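Local coordinates for protein probable dehydrogenase (Bordetella bronchiseptica, PDB 3MOI) that probably catalyses NAD(P)-dependent oxidation or reduction of a substrate not yet identified, as a putative dehydrogenase of the GFO/IDH/MocA family, at residues I108-E112 / A362-K366; R124-V129 / Q297-G301; R131-I136 / V330-T334; R159-E165 / E270-R275. All coordinates share one frame. Numbering follows the deposited sequence.

Contact 1 of 4, residues I108-E112 / A362-K366; sequences IEAVE and ARWGK
Ile-108, Arg-363 and Ala-362 carry most of this helix-to-helix contact. Residues 108-112 run inside helix 101-114, and 362-366 form the first turn of helix 362-381; the two segment axes are antiparallel at 169° and come no closer than 10.8 Å, so side chains rather than backbones bridge the gap. The nearest CA pair is Ile-108 to Ala-362 at 5.6 Å. Ile-108, chi1 m and chi2 t, points toward the partner helix and sets its CG1 3.5 Å from Ala-362 CB, while its CD1 lies 4.1 Å from Lys-366 CB. The CG2 of Ile-108 is also 3.8 Å from Arg-363 NH2. Arg-363 leaves its helix sideways (chi1 m, chi2 t, chi3 t) and turns its guanidinium edge to Glu-112 in a two-pronged salt bridge: Arg-363 NE to Glu-112 OE2 is 2.7 Å, Arg-363 NH2 to Glu-112 OE1 3.0 Å, both nearly linear. Glu-112 is m, then t. An apolar centre edged by an ion pair thus joins helix 101-114, in the Rossmann-type part of the chain, to helix 362-381. Lys-366, fully extended, forms a salt bridge with Asp-105, one turn before Ile-108 on helix 101-114, whose Ala-110 and Val-111 pack against helix 77-86.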
loop_
_atom_site.group_PDB
_atom_site.type_symbol
_atom_site.label_atom_id
_atom_site.label_comp_id
_atom_site.label_asym_id
_atom_site.label_seq_id
_atom_site.Cartn_x
_atom_site.Cartn_y
_atom_site.Cartn_z
ATOM N N ILE A 108 12.984 8.211 -30.966
ATOM C CA ILE A 108 12.061 9.317 -31.112
ATOM C C ILE A 108 12.352 10.017 -32.448
ATOM O O ILE A 108 11.457 10.236 -33.261
ATOM C CB ILE A 108 12.170 10.261 -29.874
ATOM C CG1 ILE A 108 11.562 9.540 -28.631
ATOM C CG2 ILE A 108 11.509 11.629 -30.096
ATOM C CD1 ILE A 108 11.940 10.149 -27.259
ATOM N N GLU A 109 13.618 10.283 -32.712
ATOM C CA GLU A 109 13.978 11.088 -33.845
ATOM C C GLU A 109 13.640 10.340 -35.140
ATOM O O GLU A 109 13.031 10.891 -36.058
ATOM C CB GLU A 109 15.430 11.547 -33.706
ATOM C CG GLU A 109 15.637 12.466 -32.459
ATOM C CD GLU A 109 17.125 12.784 -32.048
ATOM O OE1 GLU A 109 18.078 12.057 -32.439
ATOM O OE2 GLU A 109 17.336 13.792 -31.309
ATOM N N ALA A 110 13.899 9.047 -35.142
ATOM C CA ALA A 110 13.572 8.220 -36.304
ATOM C C ALA A 110 12.054 8.136 -36.547
ATOM O O ALA A 110 11.581 8.291 -37.676
ATOM C CB ALA A 110 14.161 6.822 -36.142
ATOM N N VAL A 111 11.294 7.911 -35.495
ATOM C CA VAL A 111 9.845 7.772 -35.632
ATOM C C VAL A 111 9.262 9.070 -36.106
ATOM O O VAL A 111 8.472 9.059 -37.043
ATOM C CB VAL A 111 9.193 7.290 -34.294
ATOM C CG1 VAL A 111 7.737 7.596 -34.233
ATOM C CG2 VAL A 111 9.507 5.795 -34.089
ATOM N N GLU A 112 9.694 10.185 -35.528
ATOM C CA GLU A 112 9.120 11.495 -35.854
ATOM C C GLU A 112 9.465 11.913 -37.255
ATOM O O GLU A 112 8.588 12.290 -37.987
ATOM C CB GLU A 112 9.490 12.572 -34.804
ATOM C CG GLU A 112 8.799 12.255 -33.504
ATOM C CD GLU A 112 9.089 13.186 -32.315
ATOM O OE1 GLU A 112 9.980 14.056 -32.350
ATOM O OE2 GLU A 112 8.406 12.991 -31.289
ATOM N N ALA A 362 6.763 7.141 -28.253
ATOM C CA ALA A 362 8.186 6.949 -27.881
ATOM C C ALA A 362 8.541 7.902 -26.726
ATOM O O ALA A 362 9.275 7.486 -25.835
ATOM C CB ALA A 362 9.079 7.085 -29.039
ATOM N N ARG A 363 7.955 9.118 -26.687
ATOM C CA ARG A 363 8.255 10.062 -25.621
ATOM C C ARG A 363 7.692 9.598 -24.305
ATOM O O ARG A 363 8.245 9.884 -23.294
ATOM C CB ARG A 363 7.748 11.451 -25.937
ATOM C CG ARG A 363 8.648 12.217 -26.897
ATOM C CD ARG A 363 7.878 13.274 -27.688
ATOM N NE ARG A 363 8.694 13.834 -28.739
ATOM C CZ ARG A 363 9.618 14.792 -28.562
ATOM N NH1 ARG A 363 9.820 15.315 -27.381
ATOM N NH2 ARG A 363 10.330 15.232 -29.598
ATOM N N TRP A 364 6.599 8.863 -24.317
ATOM C CA TRP A 364 6.008 8.392 -23.120
ATOM C C TRP A 364 6.893 7.305 -22.596
ATOM O O TRP A 364 7.159 7.228 -21.421
ATOM C CB TRP A 364 4.625 7.891 -23.449
ATOM C CG TRP A 364 3.981 6.978 -22.470
ATOM C CD1 TRP A 364 4.307 5.672 -22.212
ATOM C CD2 TRP A 364 2.799 7.240 -21.732
ATOM N NE1 TRP A 364 3.459 5.145 -21.260
ATOM C CE2 TRP A 364 2.515 6.090 -20.966
ATOM C CE3 TRP A 364 1.962 8.348 -21.616
ATOM C CZ2 TRP A 364 1.421 6.015 -20.151
ATOM C CZ3 TRP A 364 0.905 8.275 -20.808
ATOM C CH2 TRP A 364 0.634 7.130 -20.068
ATOM N N GLY A 365 7.346 6.443 -23.480
ATOM C CA GLY A 365 8.345 5.413 -23.152
ATOM C C GLY A 365 9.617 5.966 -22.510
ATOM O O GLY A 365 10.015 5.505 -21.399
ATOM N N LYS A 366 10.223 6.985 -23.142
ATOM C CA LYS A 366 11.453 7.568 -22.557
ATOM C C LYS A 366 11.157 8.057 -21.164
ATOM O O LYS A 366 11.939 7.812 -20.230
ATOM C CB LYS A 366 12.044 8.725 -23.376
ATOM C CG LYS A 366 13.300 9.357 -22.756
ATOM C CD LYS A 366 13.860 10.503 -23.599
ATOM C CE LYS A 366 15.245 10.945 -23.090
ATOM N NZ LYS A 366 15.784 12.118 -23.907
#

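Contact 2 of 4, residues R124-V129 / Q297-G301; sequences RSHDPV and QPHFG
This is a buried contact between the 3-10 turn and first residues of helix 128-139 and an irregular loop, its centre about 10 Å from the centre of the chain. It joins the start of that helix to the lead-in of strand 302-307, a strand of the large mixed sheet. Residues 124-126 make the 3-10 turn, closed by the hydrogen bond from Asp-127 N to Arg-124 O, 3.0 Å; Asp-127 holds the N-cap position without a side-chain capping bond. Residues 297-300 are extended, and Gly-301 follows with positive phi. The segments pass in opposite directions, with CA pairs Arg-124 to Phe-300 at 6.6 Å, Asp-127 to Pro-298 at 6.1 Å and Val-129 to Gln-297 at 6.9 Å. Val-129 (m) sets CG1 3.5 Å from Gln-297 CB and CG2 3.4 Å from Pro-298 O. Gln-297 curls so that its OE1 is 3.4 Å from Pro-128 CG. Arg-124 CD sits 3.7 Å from Phe-300 CD1. Asp-127 OD2 comes within 3.4 Å of His-299 N, at too poor an angle to bond. His-299 (p) points away, its ND1 bonded to Gly-301 O at 2.8 Å. With no hydrogen bond linking the segments, van der Waals fit carries the contact; polar groups are served within their own segments (Arg-124 NE by a salt bridge to Asp-127 with weak hydrogen bonds, His-299 ND1 by Gly-301 O) or by Glu-247 for Arg-124 and Leu-245 O for His-299.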
loop_
_atom_site.group_PDB
_atom_site.type_symbol
_atom_site.label_atom_id
_atom_site.label_comp_id
_atom_site.label_asym_id
_atom_site.label_seq_id
_atom_site.Cartn_x
_atom_site.Cartn_y
_atom_site.Cartn_z
ATOM N N ARG A 124 0.428 -3.328 -18.819
ATOM C CA ARG A 124 -0.752 -3.596 -18.027
ATOM C C ARG A 124 -1.575 -2.341 -18.034
ATOM O O ARG A 124 -2.715 -2.390 -17.662
ATOM C CB ARG A 124 -0.357 -4.009 -16.632
ATOM C CG ARG A 124 0.422 -5.333 -16.622
ATOM C CD ARG A 124 -0.483 -6.499 -16.326
ATOM N NE ARG A 124 -1.132 -7.014 -17.542
ATOM C CZ ARG A 124 -0.815 -8.169 -18.128
ATOM N NH1 ARG A 124 -1.453 -8.580 -19.221
ATOM N NH2 ARG A 124 0.142 -8.925 -17.612
ATOM N N SER A 125 -1.031 -1.196 -18.474
ATOM C CA SER A 125 -1.895 -0.018 -18.662
ATOM C C SER A 125 -2.843 -0.121 -19.860
ATOM O O SER A 125 -3.830 0.623 -19.968
ATOM C CB SER A 125 -1.107 1.298 -18.670
ATOM O OG SER A 125 -0.376 1.489 -19.856
ATOM N N HIS A 126 -2.581 -1.055 -20.760
ATOM C CA HIS A 126 -3.604 -1.374 -21.761
ATOM C C HIS A 126 -4.762 -2.230 -21.178
ATOM O O HIS A 126 -5.803 -2.344 -21.823
ATOM C CB HIS A 126 -2.995 -2.106 -22.954
ATOM C CG HIS A 126 -2.016 -1.302 -23.700
ATOM N ND1 HIS A 126 -2.382 -0.365 -24.645
ATOM C CD2 HIS A 126 -0.664 -1.274 -23.632
ATOM C CE1 HIS A 126 -1.293 0.202 -25.132
ATOM N NE2 HIS A 126 -0.237 -0.325 -24.525
ATOM N N ASP A 127 -4.558 -2.842 -20.007
ATOM C CA ASP A 127 -5.614 -3.569 -19.344
ATOM C C ASP A 127 -6.858 -2.717 -19.342
ATOM O O ASP A 127 -6.793 -1.565 -18.954
ATOM C CB ASP A 127 -5.300 -3.896 -17.899
ATOM C CG ASP A 127 -4.250 -4.974 -17.751
ATOM O OD1 ASP A 127 -3.785 -5.458 -18.803
ATOM O OD2 ASP A 127 -3.843 -5.275 -16.569
ATOM N N PRO A 128 -8.006 -3.276 -19.760
ATOM C CA PRO A 128 -9.217 -2.432 -19.737
ATOM C C PRO A 128 -9.603 -1.955 -18.364
ATOM O O PRO A 128 -10.223 -0.930 -18.254
ATOM C CB PRO A 128 -10.332 -3.361 -20.288
ATOM C CG PRO A 128 -9.605 -4.419 -21.051
ATOM C CD PRO A 128 -8.274 -4.608 -20.312
ATOM N N VAL A 129 -9.270 -2.667 -17.303
ATOM C CA VAL A 129 -9.598 -2.112 -15.989
ATOM C C VAL A 129 -8.908 -0.763 -15.761
ATOM O O VAL A 129 -9.522 0.164 -15.220
ATOM C CB VAL A 129 -9.350 -3.089 -14.831
ATOM C CG1 VAL A 129 -10.215 -4.382 -15.020
ATOM C CG2 VAL A 129 -7.877 -3.403 -14.681
ATOM N N GLN A 297 -11.170 -10.097 -16.235
ATOM C CA GLN A 297 -10.298 -8.954 -16.534
ATOM C C GLN A 297 -8.884 -9.107 -15.974
ATOM O O GLN A 297 -8.702 -9.495 -14.853
ATOM C CB GLN A 297 -10.864 -7.656 -16.009
ATOM C CG GLN A 297 -12.015 -7.119 -16.751
ATOM C CD GLN A 297 -11.744 -6.915 -18.220
ATOM O OE1 GLN A 297 -10.617 -6.604 -18.632
ATOM N NE2 GLN A 297 -12.796 -7.103 -19.038
ATOM N N PRO A 298 -7.875 -8.777 -16.769
ATOM C CA PRO A 298 -6.501 -8.784 -16.294
ATOM C C PRO A 298 -6.244 -7.617 -15.376
ATOM O O PRO A 298 -7.013 -6.651 -15.389
ATOM C CB PRO A 298 -5.693 -8.616 -17.585
ATOM C CG PRO A 298 -6.602 -9.074 -18.622
ATOM C CD PRO A 298 -7.927 -8.562 -18.210
ATOM N N HIS A 299 -5.165 -7.689 -14.612
ATOM C CA HIS A 299 -4.911 -6.696 -13.519
ATOM C C HIS A 299 -3.437 -6.752 -13.109
ATOM O O HIS A 299 -2.746 -7.703 -13.449
ATOM C CB HIS A 299 -5.797 -6.992 -12.299
ATOM C CG HIS A 299 -5.287 -8.107 -11.441
ATOM N ND1 HIS A 299 -4.641 -7.887 -10.242
ATOM C CD2 HIS A 299 -5.333 -9.454 -11.597
ATOM C CE1 HIS A 299 -4.307 -9.052 -9.703
ATOM N NE2 HIS A 299 -4.728 -10.019 -10.496
ATOM N N PHE A 300 -2.944 -5.774 -12.383
ATOM C CA PHE A 300 -1.562 -5.889 -11.897
ATOM C C PHE A 300 -1.489 -5.518 -10.425
ATOM O O PHE A 300 -1.440 -4.340 -10.048
ATOM C CB PHE A 300 -0.638 -4.999 -12.736
ATOM C CG PHE A 300 0.805 -5.320 -12.576
ATOM C CD1 PHE A 300 1.320 -6.457 -13.125
ATOM C CD2 PHE A 300 1.654 -4.447 -11.916
ATOM C CE1 PHE A 300 2.657 -6.779 -13.012
ATOM C CE2 PHE A 300 3.001 -4.752 -11.769
ATOM C CZ PHE A 300 3.510 -5.946 -12.326
ATOM N N GLY A 301 -1.499 -6.521 -9.578
ATOM C CA GLY A 301 -1.657 -6.285 -8.135
ATOM C C GLY A 301 -2.969 -5.547 -7.949
ATOM O O GLY A 301 -3.881 -5.625 -8.804
#

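Contact 3 of 4, residues R131-I136 / V330-T334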
loop_
_atom_site.group_PDB
_atom_site.type_symbol
_atom_site.label_atom_id
_atom_site.label_comp_id
_atom_site.label_asym_id
_atom_site.label_seq_id
_atom_site.Cartn_x
_atom_site.Cartn_y
_atom_site.Cartn_z
ATOM N N ARG A 131 -7.906 1.316 -18.228
ATOM C CA ARG A 131 -8.606 2.263 -19.098
ATOM C C ARG A 131 -9.913 2.673 -18.475
ATOM O O ARG A 131 -10.315 3.848 -18.530
ATOM C CB ARG A 131 -8.874 1.619 -20.438
ATOM C CG ARG A 131 -9.580 2.495 -21.491
ATOM C CD ARG A 131 -9.396 1.785 -22.862
ATOM N NE ARG A 131 -10.610 1.814 -23.673
ATOM C CZ ARG A 131 -10.687 2.300 -24.917
ATOM N NH1 ARG A 131 -9.614 2.829 -25.534
ATOM N NH2 ARG A 131 -11.855 2.265 -25.556
ATOM N N THR A 132 -10.568 1.720 -17.835
ATOM C CA THR A 132 -11.834 2.035 -17.164
ATOM C C THR A 132 -11.626 2.987 -16.032
ATOM O O THR A 132 -12.434 3.889 -15.897
ATOM C CB THR A 132 -12.588 0.802 -16.660
ATOM O OG1 THR A 132 -12.645 -0.157 -17.715
ATOM C CG2 THR A 132 -14.007 1.190 -16.219
ATOM N N LEU A 133 -10.570 2.798 -15.243
ATOM C CA LEU A 133 -10.270 3.711 -14.141
ATOM C C LEU A 133 -10.040 5.096 -14.713
ATOM O O LEU A 133 -10.553 6.059 -14.167
ATOM C CB LEU A 133 -9.065 3.264 -13.257
ATOM C CG LEU A 133 -9.208 2.015 -12.331
ATOM C CD1 LEU A 133 -7.848 1.345 -11.984
ATOM C CD2 LEU A 133 -9.967 2.244 -11.015
ATOM N N ARG A 134 -9.307 5.203 -15.835
ATOM C CA ARG A 134 -9.099 6.515 -16.478
ATOM C C ARG A 134 -10.455 7.123 -16.850
ATOM O O ARG A 134 -10.789 8.252 -16.450
ATOM C CB ARG A 134 -8.163 6.453 -17.714
ATOM C CG ARG A 134 -8.023 7.784 -18.460
ATOM C CD ARG A 134 -7.274 7.652 -19.890
ATOM N NE ARG A 134 -5.911 8.187 -19.729
ATOM C CZ ARG A 134 -5.339 9.238 -20.325
ATOM N NH1 ARG A 134 -5.902 9.925 -21.336
ATOM N NH2 ARG A 134 -4.103 9.553 -19.899
ATOM N N ALA A 135 -11.257 6.381 -17.590
ATOM C CA ALA A 135 -12.561 6.966 -18.020
ATOM C C ALA A 135 -13.325 7.557 -16.804
ATOM O O ALA A 135 -13.802 8.698 -16.832
ATOM C CB ALA A 135 -13.364 5.954 -18.769
ATOM N N ILE A 136 -13.339 6.823 -15.699
ATOM C CA ILE A 136 -14.082 7.272 -14.513
ATOM C C ILE A 136 -13.543 8.588 -13.962
ATOM O O ILE A 136 -14.293 9.493 -13.651
ATOM C CB ILE A 136 -14.091 6.170 -13.433
ATOM C CG1 ILE A 136 -15.004 5.025 -13.903
ATOM C CG2 ILE A 136 -14.525 6.711 -12.123
ATOM C CD1 ILE A 136 -14.755 3.711 -13.243
ATOM N N VAL A 330 -18.784 -0.837 -12.294
ATOM C CA VAL A 330 -18.805 -0.366 -13.676
ATOM C C VAL A 330 -18.116 -1.393 -14.556
ATOM O O VAL A 330 -16.961 -1.667 -14.359
ATOM C CB VAL A 330 -18.055 0.968 -13.811
ATOM C CG1 VAL A 330 -17.981 1.417 -15.311
ATOM C CG2 VAL A 330 -18.709 2.017 -12.919
ATOM N N PRO A 331 -18.815 -1.965 -15.533
ATOM C CA PRO A 331 -18.114 -2.869 -16.443
ATOM C C PRO A 331 -16.936 -2.243 -17.214
ATOM O O PRO A 331 -16.951 -1.066 -17.556
ATOM C CB PRO A 331 -19.218 -3.276 -17.442
ATOM C CG PRO A 331 -20.262 -2.241 -17.298
ATOM C CD PRO A 331 -20.252 -1.948 -15.836
ATOM N N ALA A 332 -15.940 -3.066 -17.480
ATOM C CA ALA A 332 -14.775 -2.682 -18.219
ATOM C C ALA A 332 -15.090 -2.276 -19.661
ATOM O O ALA A 332 -15.719 -3.021 -20.428
ATOM C CB ALA A 332 -13.790 -3.831 -18.221
ATOM N N ILE A 333 -14.612 -1.105 -20.038
ATOM C CA ILE A 333 -14.734 -0.670 -21.402
ATOM C C ILE A 333 -14.367 -1.784 -22.416
ATOM O O ILE A 333 -13.290 -2.357 -22.362
ATOM C CB ILE A 333 -13.989 0.637 -21.647
ATOM C CG1 ILE A 333 -14.678 1.761 -20.817
ATOM C CG2 ILE A 333 -14.020 0.961 -23.139
ATOM C CD1 ILE A 333 -13.943 3.155 -20.812
ATOM N N THR A 334 -15.353 -2.136 -23.263
ATOM C CA THR A 334 -15.178 -3.143 -24.287
ATOM C C THR A 334 -14.043 -2.689 -25.190
ATOM O O THR A 334 -14.063 -1.578 -25.703
ATOM C CB THR A 334 -16.454 -3.299 -25.208
ATOM O OG1 THR A 334 -16.335 -4.488 -26.012
ATOM C CG2 THR A 334 -16.611 -2.084 -26.229
#
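Val-330, still on the edge strand 326-331, opens the contact: its CG1 is 4.1 Å from Thr-132 CG2 and its CG2 is 4.3 Å from Ile-136 CD1, so the strand's last inward side chain rests on the helix. Pro-331 turns its ring away and offers only its carbonyl, with O 3.9 Å from Thr-132 CG2. At Ala-332 the chain leaves the strand and passes closest to the helix; its CA is 5.7 Å from the CA of Thr-132 and 3.3 Å from Thr-132 OG1. Next comes the one hydrogen bond between the segments, from Ile-333 N to Thr-132 OG1 at 3.2 Å. The m rotamer of Thr-132 lets the same hydroxyl bond to Pro-128 O, one turn back. Ile-333, with 93 Å² covered, spreads across the helix: CD1 lies 3.5 Å from Ala-135 CB, and CG2 meets the edge of the Arg-131 guanidinium at NH2, 3.5 Å away. Thr-334 already points away, and in this protein the chain leaving the edge strand thus curls along the helix. Thr-132, Leu-133 and Ile-136 also pack on Val-319 of strand 318-323. A helix laid over one face of a sheet is the alpha/beta arrangement of the C-terminal domain in the GFO/IDH/MocA family.

Contact 4 of 4, residues R159-E165 / E270-R275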
loop_
_atom_site.group_PDB
_atom_site.type_symbol
_atom_site.label_atom_id
_atom_site.label_comp_id
_atom_site.label_asym_id
_atom_site.label_seq_id
_atom_site.Cartn_x
_atom_site.Cartn_y
_atom_site.Cartn_z
ATOM N N ARG A 159 10.588 -17.147 -11.215
ATOM C CA ARG A 159 10.215 -17.778 -12.463
ATOM C C ARG A 159 11.519 -18.117 -13.182
ATOM O O ARG A 159 12.563 -17.585 -12.857
ATOM C CB ARG A 159 9.369 -16.829 -13.314
ATOM C CG ARG A 159 8.203 -16.249 -12.553
ATOM C CD ARG A 159 7.210 -15.553 -13.430
ATOM N NE ARG A 159 6.254 -14.837 -12.595
ATOM C CZ ARG A 159 5.664 -13.674 -12.889
ATOM N NH1 ARG A 159 5.890 -13.048 -14.042
ATOM N NH2 ARG A 159 4.842 -13.132 -11.994
ATOM N N PRO A 160 11.479 -19.048 -14.124
ATOM C CA PRO A 160 12.700 -19.478 -14.792
ATOM C C PRO A 160 13.359 -18.406 -15.668
ATOM O O PRO A 160 12.720 -17.894 -16.558
ATOM C CB PRO A 160 12.217 -20.649 -15.659
ATOM C CG PRO A 160 11.080 -21.212 -14.911
ATOM C CD PRO A 160 10.395 -20.033 -14.283
ATOM N N ARG A 161 14.647 -18.138 -15.439
ATOM C CA ARG A 161 15.345 -17.028 -16.071
ATOM C C ARG A 161 16.689 -17.397 -16.656
ATOM O O ARG A 161 17.392 -18.276 -16.156
ATOM C CB ARG A 161 15.609 -15.942 -15.038
ATOM C CG ARG A 161 14.395 -15.430 -14.318
ATOM C CD ARG A 161 13.662 -14.343 -15.086
ATOM N NE ARG A 161 12.430 -14.006 -14.377
ATOM C CZ ARG A 161 11.327 -13.505 -14.935
ATOM N NH1 ARG A 161 11.239 -13.255 -16.246
ATOM N NH2 ARG A 161 10.279 -13.265 -14.157
ATOM N N ARG A 162 17.061 -16.670 -17.696
ATOM C CA ARG A 162 18.395 -16.744 -18.228
ATOM C C ARG A 162 19.275 -15.903 -17.302
ATOM O O ARG A 162 18.788 -14.971 -16.659
ATOM C CB ARG A 162 18.406 -16.225 -19.675
ATOM C CG ARG A 162 17.626 -17.132 -20.652
ATOM C CD ARG A 162 17.796 -16.696 -22.114
ATOM N NE ARG A 162 17.173 -17.614 -23.104
ATOM C CZ ARG A 162 15.912 -17.550 -23.563
ATOM N NH1 ARG A 162 15.043 -16.626 -23.132
ATOM N NH2 ARG A 162 15.513 -18.426 -24.472
ATOM N N PRO A 163 20.568 -16.224 -17.218
ATOM C CA PRO A 163 21.403 -15.550 -16.227
ATOM C C PRO A 163 21.606 -14.061 -16.471
ATOM O O PRO A 163 21.741 -13.310 -15.515
ATOM C CB PRO A 163 22.720 -16.327 -16.280
ATOM C CG PRO A 163 22.795 -16.811 -17.712
ATOM C CD PRO A 163 21.357 -17.066 -18.131
ATOM N N GLU A 164 21.580 -13.594 -17.703
ATOM C CA GLU A 164 21.527 -12.137 -17.902
ATOM C C GLU A 164 20.269 -11.440 -17.313
ATOM O O GLU A 164 20.294 -10.229 -17.038
ATOM C CB GLU A 164 21.650 -11.777 -19.370
ATOM C CG GLU A 164 20.530 -12.371 -20.281
ATOM C CD GLU A 164 20.935 -13.704 -20.986
ATOM O OE1 GLU A 164 21.761 -14.503 -20.401
ATOM O OE2 GLU A 164 20.402 -13.908 -22.122
ATOM N N GLU A 165 19.166 -12.159 -17.136
ATOM C CA GLU A 165 17.987 -11.540 -16.524
ATOM C C GLU A 165 18.121 -11.328 -15.006
ATOM O O GLU A 165 17.230 -10.695 -14.407
ATOM C CB GLU A 165 16.755 -12.392 -16.755
ATOM C CG GLU A 165 16.232 -12.432 -18.141
ATOM C CD GLU A 165 15.053 -13.395 -18.220
ATOM O OE1 GLU A 165 15.287 -14.596 -18.384
ATOM O OE2 GLU A 165 13.895 -12.956 -18.086
ATOM N N GLU A 270 18.699 -23.980 -15.574
ATOM C CA GLU A 270 17.493 -23.135 -15.528
ATOM C C GLU A 270 17.133 -22.387 -16.848
ATOM O O GLU A 270 15.962 -22.235 -17.200
ATOM C CB GLU A 270 17.675 -22.134 -14.387
ATOM C CG GLU A 270 16.479 -21.317 -14.070
ATOM C CD GLU A 270 16.837 -20.083 -13.284
ATOM O OE1 GLU A 270 17.470 -20.217 -12.220
ATOM O OE2 GLU A 270 16.486 -18.967 -13.738
ATOM N N ALA A 271 18.148 -21.917 -17.561
ATOM C CA ALA A 271 17.947 -21.264 -18.849
ATOM C C ALA A 271 17.109 -22.180 -19.785
ATOM O O ALA A 271 16.198 -21.704 -20.467
ATOM C CB ALA A 271 19.320 -20.898 -19.476
ATOM N N GLU A 272 17.408 -23.490 -19.776
ATOM C CA GLU A 272 16.651 -24.498 -20.546
ATOM C C GLU A 272 15.200 -24.610 -20.106
ATOM O O GLU A 272 14.306 -24.744 -20.945
ATOM C CB GLU A 272 17.285 -25.922 -20.430
ATOM C CG GLU A 272 17.953 -26.475 -21.709
ATOM C CD GLU A 272 16.991 -26.723 -22.925
ATOM O OE1 GLU A 272 16.329 -27.796 -22.973
ATOM O OE2 GLU A 272 16.936 -25.860 -23.848
ATOM N N LEU A 273 14.963 -24.614 -18.798
ATOM C CA LEU A 273 13.595 -24.682 -18.339
ATOM C C LEU A 273 12.863 -23.462 -18.902
ATOM O O LEU A 273 11.705 -23.569 -19.340
ATOM C CB LEU A 273 13.509 -24.697 -16.826
ATOM C CG LEU A 273 12.345 -25.500 -16.235
ATOM C CD1 LEU A 273 11.996 -24.908 -14.875
ATOM C CD2 LEU A 273 11.091 -25.582 -17.128
ATOM N N ARG A 274 13.571 -22.325 -18.920
ATOM C CA ARG A 274 13.017 -21.068 -19.368
ATOM C C ARG A 274 12.531 -21.190 -20.827
ATOM O O ARG A 274 11.333 -21.051 -21.129
ATOM C CB ARG A 274 14.069 -19.934 -19.169
ATOM C CG ARG A 274 13.610 -18.465 -19.404
ATOM C CD ARG A 274 12.088 -18.360 -19.424
ATOM N NE ARG A 274 11.450 -17.064 -19.147
ATOM C CZ ARG A 274 11.787 -15.875 -19.625
ATOM N NH1 ARG A 274 12.833 -15.694 -20.421
ATOM N NH2 ARG A 274 11.036 -14.863 -19.295
ATOM N N ARG A 275 13.447 -21.502 -21.729
ATOM C CA ARG A 275 13.076 -21.542 -23.131
ATOM C C ARG A 275 12.198 -22.726 -23.526
ATOM O O ARG A 275 11.504 -22.631 -24.524
ATOM C CB ARG A 275 14.298 -21.438 -24.043
ATOM C CG ARG A 275 15.069 -22.680 -24.212
ATOM C CD ARG A 275 15.367 -22.979 -25.683
ATOM N NE ARG A 275 15.613 -24.410 -25.788
ATOM C CZ ARG A 275 14.715 -25.318 -26.165
ATOM N NH1 ARG A 275 15.067 -26.600 -26.175
ATOM N NH2 ARG A 275 13.488 -24.969 -26.554
#
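A surface salt-bridge network built from Arg-161, Glu-165 and Arg-274 ties the loop after strand 145-153 to helix 270-278. Glu-165 is its acid: OE2 accepts from Arg-161 NH1 at 3.2 Å, and OE1 takes the backbone Arg-162 N at 2.8 Å. The same OE1 lies over one face of the Arg-274 guanidinium, 3.4 Å from NH1, an attraction of charges without an N-H directed at it. Arg-274 has the most area covered, 112 Å²; its CD is 3.0 Å from Pro-160 O, and its CB is 4.0 Å from Pro-160 CB. Pro-160 also sets its CG 3.8 Å from Leu-273 CD1. The backbones are close, with CA of Arg-162 4.6 Å from CA of Ala-271, a spacing that the small alanine allows. At the start of the helix Glu-270 reaches across so that OE2 accepts a hydrogen bond from Arg-161 N at 2.6 Å; it also has a salt bridge with Arg-208. Arg-161 NH2 bonds to Phe-156 O. Positive charge is crowded here: Arg-274 NH2 lies 3.5 Å from Arg-161 NH1, and Arg-274 NH1 3.6 Å from Arg-162 NH1, which makes Glu-165 the counter-charge between Arg-161 and Arg-274.

Contact 2 is the buried one, about 10 Å from the chain centre to its own; contact 1 is partly buried, and contacts 3 and 4 lie at the surface on opposite sides of the chain centre. Contacts 2 and 3 share helix 128-139 and touch directly, Gln-297 NE2 lying 3.5 Å from Ala-332 CB; the start of that helix meets the loop before strand 302-307, and its next turns meet the end of strand 326-331 and the loop after it. Both rest mainly on van der Waals contact, with one hydrogen bond, in contact 3. Charge matters more in the others: an arginine-glutamate pair beside an apolar centre in contact 1, an arginine cluster balanced by Glu-165 in contact 4.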